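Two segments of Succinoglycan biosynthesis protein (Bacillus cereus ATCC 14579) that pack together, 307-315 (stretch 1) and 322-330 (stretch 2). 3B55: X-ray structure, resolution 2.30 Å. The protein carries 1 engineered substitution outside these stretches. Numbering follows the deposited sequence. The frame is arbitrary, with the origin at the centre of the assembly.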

ATOM      1  N   ASN A 307       1.820  -5.791   4.775  1.00 12.55           N
ATOM      2  CA  ASN A 307       1.162  -7.099   4.647  1.00 12.37           C
ATOM      3  C   ASN A 307      -0.289  -7.040   5.115  1.00 12.19           C
ATOM      4  O   ASN A 307      -1.175  -7.665   4.524  1.00 11.67           O
ATOM      5  CB  ASN A 307       1.891  -8.163   5.482  1.00 10.73           C
ATOM      6  CG  ASN A 307       3.046  -8.818   4.736  1.00 13.95           C
ATOM      7  OD1 ASN A 307       3.774  -9.636   5.298  1.00 14.74           O
ATOM      8  ND2 ASN A 307       3.209  -8.476   3.466  1.00  9.32           N
ATOM      9  N   GLY A 308      -0.524  -6.282   6.180  1.00 11.03           N
ATOM     10  CA  GLY A 308      -1.865  -6.162   6.721  1.00 11.99           C
ATOM     11  C   GLY A 308      -2.879  -5.436   5.854  1.00 13.12           C
ATOM     12  O   GLY A 308      -4.087  -5.603   6.052  1.00 11.28           O
ATOM     13  N   HIS A 309      -2.412  -4.636   4.900  1.00 11.06           N
ATOM     14  CA  HIS A 309      -3.330  -3.904   4.041  1.00 13.08           C
ATOM     15  C   HIS A 309      -3.570  -4.548   2.673  1.00 12.96           C
ATOM     16  O   HIS A 309      -4.456  -4.114   1.934  1.00 12.58           O
ATOM     17  CB  HIS A 309      -2.855  -2.454   3.866  1.00 13.37           C
ATOM     18  CG  HIS A 309      -2.896  -1.647   5.129  1.00 12.13           C
ATOM     19  ND1 HIS A 309      -4.054  -1.453   5.853  1.00 13.73           N
ATOM     20  CD2 HIS A 309      -1.923  -0.974   5.791  1.00 11.75           C
ATOM     21  CE1 HIS A 309      -3.793  -0.695   6.904  1.00 13.42           C
ATOM     22  NE2 HIS A 309      -2.507  -0.391   6.889  1.00  9.34           N
ATOM     23  N   VAL A 310      -2.791  -5.576   2.336  1.00 10.58           N
ATOM     24  CA  VAL A 310      -2.969  -6.270   1.058  1.00  9.87           C
ATOM     25  C   VAL A 310      -3.370  -7.734   1.224  1.00 13.10           C
ATOM     26  O   VAL A 310      -3.714  -8.395   0.240  1.00 13.78           O
ATOM     27  CB  VAL A 310      -1.690  -6.227   0.160  1.00 11.30           C
ATOM     28  CG1 VAL A 310      -1.360  -4.791  -0.219  1.00  5.79           C
ATOM     29  CG2 VAL A 310      -0.517  -6.875   0.875  1.00  3.85           C
ATOM     30  N   SER A 311      -3.322  -8.247   2.452  1.00  9.23           N
ATOM     31  CA  SER A 311      -3.694  -9.638   2.689  1.00 10.72           C
ATOM     32  C   SER A 311      -5.176  -9.802   2.395  1.00 12.75           C
ATOM     33  O   SER A 311      -5.944  -8.848   2.505  1.00 11.40           O
ATOM     34  CB  SER A 311      -3.386 -10.048   4.134  1.00 12.77           C
ATOM     35  OG  SER A 311      -3.917  -9.129   5.072  1.00 16.10           O
ATOM     36  N   LYS A 312      -5.584 -11.005   2.001  1.00 13.47           N
ATOM     37  CA  LYS A 312      -6.988 -11.232   1.677  1.00 13.31           C
ATOM     38  C   LYS A 312      -7.824 -11.481   2.920  1.00 12.43           C
ATOM     39  O   LYS A 312      -9.049 -11.580   2.843  1.00 12.58           O
ATOM     40  CB  LYS A 312      -7.132 -12.394   0.695  1.00 13.26           C
ATOM     41  CG  LYS A 312      -6.521 -12.132  -0.682  1.00 18.93           C
ATOM     42  CD  LYS A 312      -6.690 -13.359  -1.582  1.00 28.22           C
ATOM     43  CE  LYS A 312      -5.950 -13.227  -2.900  1.00 34.48           C
ATOM     44  NZ  LYS A 312      -6.593 -12.307  -3.872  1.00 49.84           N
ATOM     45  N   THR A 313      -7.158 -11.597   4.065  1.00 11.48           N
ATOM     46  CA  THR A 313      -7.849 -11.796   5.331  1.00 12.73           C
ATOM     47  C   THR A 313      -7.318 -10.725   6.262  1.00 15.11           C
ATOM     48  O   THR A 313      -6.266 -10.141   5.999  1.00 15.53           O
ATOM     49  CB  THR A 313      -7.581 -13.184   5.934  1.00 13.31           C
ATOM     50  OG1 THR A 313      -6.170 -13.363   6.121  1.00 13.62           O
ATOM     51  CG2 THR A 313      -8.116 -14.272   5.017  1.00 10.14           C
ATOM     52  N   ASN A 314      -8.053 -10.469   7.340  1.00 15.54           N
ATOM     53  CA  ASN A 314      -7.701  -9.441   8.314  1.00 14.75           C
ATOM     54  C   ASN A 314      -6.728  -9.902   9.393  1.00 15.82           C
ATOM     55  O   ASN A 314      -7.123 -10.588  10.324  1.00 19.44           O
ATOM     56  CB  ASN A 314      -8.989  -8.921   8.969  1.00 15.59           C
ATOM     57  CG  ASN A 314      -8.780  -7.634   9.762  1.00 16.49           C
ATOM     58  OD1 ASN A 314      -9.746  -7.016  10.224  1.00 18.28           O
ATOM     59  ND2 ASN A 314      -7.527  -7.222   9.915  1.00 10.04           N
HETATM   60  N   MSE A 315      -5.461  -9.517   9.272  1.00 19.23           N
HETATM   61  CA  MSE A 315      -4.463  -9.896  10.271  1.00 22.82           C
HETATM   62  C   MSE A 315      -4.224  -8.732  11.236  1.00 20.55           C
HETATM   63  O   MSE A 315      -3.460  -8.850  12.188  1.00 23.61           O
HETATM   64  CB  MSE A 315      -3.142 -10.306   9.600  1.00 20.19           C
HETATM   65  CG  MSE A 315      -2.394  -9.194   8.891  1.00 24.16           C
HETATM   66 SE   MSE A 315      -0.642  -9.773   8.266  1.00 46.28          SE
HETATM   67  CE  MSE A 315      -1.146 -10.463   6.549  1.00 31.85           C
ATOM     68  N   LYS A 322     -12.041  -4.425   9.028  1.00 16.92           N
ATOM     69  CA  LYS A 322     -11.760  -4.965   7.702  1.00 17.07           C
ATOM     70  C   LYS A 322     -10.610  -4.158   7.110  1.00 15.62           C
ATOM     71  O   LYS A 322     -10.452  -2.974   7.423  1.00 14.81           O
ATOM     72  CB  LYS A 322     -12.971  -4.828   6.779  1.00 17.72           C
ATOM     73  CG  LYS A 322     -14.213  -5.598   7.219  1.00 26.54           C
ATOM     74  CD  LYS A 322     -15.282  -5.587   6.121  1.00 30.83           C
ATOM     75  CE  LYS A 322     -15.031  -6.660   5.060  1.00 42.74           C
ATOM     76  NZ  LYS A 322     -14.837  -6.120   3.681  1.00 43.12           N
ATOM     77  N   VAL A 323      -9.818  -4.794   6.252  1.00 11.78           N
ATOM     78  CA  VAL A 323      -8.685  -4.137   5.611  1.00 12.19           C
ATOM     79  C   VAL A 323      -8.861  -4.070   4.097  1.00  9.34           C
ATOM     80  O   VAL A 323      -9.624  -4.836   3.514  1.00  8.64           O
ATOM     81  CB  VAL A 323      -7.368  -4.860   5.930  1.00 12.20           C
ATOM     82  CG1 VAL A 323      -6.907  -4.498   7.340  1.00 11.92           C
ATOM     83  CG2 VAL A 323      -7.559  -6.347   5.801  1.00  3.86           C
ATOM     84  N   ALA A 324      -8.135  -3.150   3.470  1.00  7.06           N
ATOM     85  CA  ALA A 324      -8.209  -2.931   2.030  1.00  7.32           C
ATOM     86  C   ALA A 324      -8.172  -4.208   1.207  1.00  6.58           C
ATOM     87  O   ALA A 324      -8.920  -4.348   0.241  1.00 10.70           O
ATOM     88  CB  ALA A 324      -7.086  -1.998   1.594  1.00  6.77           C
ATOM     89  N   GLY A 325      -7.294  -5.128   1.597  1.00  8.68           N
ATOM     90  CA  GLY A 325      -7.141  -6.390   0.897  1.00  3.94           C
ATOM     91  C   GLY A 325      -8.385  -7.252   0.855  1.00  6.36           C
ATOM     92  O   GLY A 325      -8.556  -8.037  -0.076  1.00  4.97           O
ATOM     93  N   GLN A 326      -9.253  -7.139   1.855  1.00  8.54           N
ATOM     94  CA  GLN A 326     -10.475  -7.935   1.847  1.00  9.26           C
ATOM     95  C   GLN A 326     -11.483  -7.355   0.859  1.00  9.90           C
ATOM     96  O   GLN A 326     -12.214  -8.098   0.200  1.00 11.31           O
ATOM     97  CB  GLN A 326     -11.097  -7.989   3.240  1.00  9.78           C
ATOM     98  CG  GLN A 326     -10.283  -8.797   4.228  1.00 13.79           C
ATOM     99  CD  GLN A 326     -10.757  -8.599   5.642  1.00 12.33           C
ATOM    100  OE1 GLN A 326     -11.521  -9.403   6.171  1.00 14.78           O
ATOM    101  NE2 GLN A 326     -10.327  -7.506   6.258  1.00 11.38           N
ATOM    102  N   HIS A 327     -11.507  -6.026   0.753  1.00 11.42           N
ATOM    103  CA  HIS A 327     -12.421  -5.352  -0.164  1.00  9.56           C
ATOM    104  C   HIS A 327     -11.961  -5.648  -1.578  1.00  7.97           C
ATOM    105  O   HIS A 327     -12.769  -5.886  -2.462  1.00  9.25           O
ATOM    106  CB  HIS A 327     -12.405  -3.833   0.057  1.00 10.70           C
ATOM    107  CG  HIS A 327     -12.667  -3.416   1.469  1.00 11.58           C
ATOM    108  ND1 HIS A 327     -13.805  -3.780   2.158  1.00 15.13           N
ATOM    109  CD2 HIS A 327     -11.956  -2.623   2.307  1.00 11.34           C
ATOM    110  CE1 HIS A 327     -13.786  -3.225   3.357  1.00 16.68           C
ATOM    111  NE2 HIS A 327     -12.677  -2.516   3.472  1.00  8.84           N
ATOM    112  N   LEU A 328     -10.647  -5.617  -1.787  1.00 11.22           N
ATOM    113  CA  LEU A 328     -10.091  -5.892  -3.104  1.00  9.34           C
ATOM    114  C   LEU A 328     -10.388  -7.322  -3.560  1.00 11.26           C
ATOM    115  O   LEU A 328     -10.888  -7.525  -4.664  1.00 11.96           O
ATOM    116  CB  LEU A 328      -8.586  -5.642  -3.106  1.00  9.90           C
ATOM    117  CG  LEU A 328      -8.172  -4.171  -3.055  1.00 11.53           C
ATOM    118  CD1 LEU A 328      -6.687  -4.059  -2.736  1.00  8.29           C
ATOM    119  CD2 LEU A 328      -8.503  -3.503  -4.375  1.00 12.36           C
ATOM    120  N   ALA A 329     -10.083  -8.311  -2.723  1.00  9.75           N
ATOM    121  CA  ALA A 329     -10.351  -9.704  -3.085  1.00 11.86           C
ATOM    122  C   ALA A 329     -11.845  -9.895  -3.350  1.00 11.90           C
ATOM    123  O   ALA A 329     -12.243 -10.567  -4.304  1.00 11.18           O
ATOM    124  CB  ALA A 329      -9.908 -10.639  -1.963  1.00  9.14           C
ATOM    125  N   GLU A 330     -12.656  -9.283  -2.495  1.00 13.37           N
ATOM    126  CA  GLU A 330     -14.107  -9.350  -2.581  1.00 15.80           C
ATOM    127  C   GLU A 330     -14.652  -8.767  -3.887  1.00 14.04           C
ATOM    128  O   GLU A 330     -15.629  -9.266  -4.446  1.00 11.43           O
ATOM    129  CB  GLU A 330     -14.709  -8.626  -1.365  1.00 16.91           C
ATOM    130  CG  GLU A 330     -16.223  -8.457  -1.373  1.00 30.03           C
ATOM    131  CD  GLU A 330     -16.750  -8.020  -0.014  1.00 34.44           C
ATOM    132  OE1 GLU A 330     -16.066  -7.211   0.660  1.00 44.10           O
ATOM    133  OE2 GLU A 330     -17.844  -8.478   0.377  1.00 42.08           O
TER

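This is a close backbone-centred packing contact, in which the first turn of a helix in stretch 2 lies against the carbonyl-lined turn of stretch 1, with no clear hydrogen bond between them and 469 Å² of surface buried, both sides summed.

The evidence for close approach is strongest at Gly 325, whose CA lies 4.2 Å from Val 310 CA. Ser 311 O sits 3.2 Å from Gly 325 CA, and the angle of 142° at the hydrogen fits a CA-H...O contact. An ideal CB built on this glycine would point toward stretch 1 and fall 1.9 Å from Ser 311 O and 2.7 Å from Val 310 C, both clashes, so the absence of a side chain is what permits this spacing. His 309 O lies 3.0 Å from Gly 325 N and 3.4 Å from Ala 324 CB, where the small methyl fits beside the carbonyl.

Val 323, at the N-cap position, loses the most area to the other stretch, 74 Å². Its CA-to-CB bond points toward stretch 1, and with chi1 at -78° (m) both methyls pack against Gly 308 O, CG1 at 3.3 Å and CG2 at 3.6 Å; CG1 also approaches the His 309 ring obliquely, 4.4 Å from ND1, and CG2 lies 4.0 Å from Thr 313 O. A branched, compact side chain suits this buried position.

Farther along the helix, Ala 329 CB meets Lys 312 CG at 3.9 Å. The lysine's aliphatic carbons thus supply apolar packing, while its NZ is hydrogen-bonded elsewhere in the structure. Gln 326 CG packs 3.3 Å from Lys 312 O.

Each stretch also has internal bracing. Ser 311 OG donates to Thr 313 O at 2.7 Å, tying the loop together, and Ala 329 N donates to Gly 325 O at 3.1 Å within the helix.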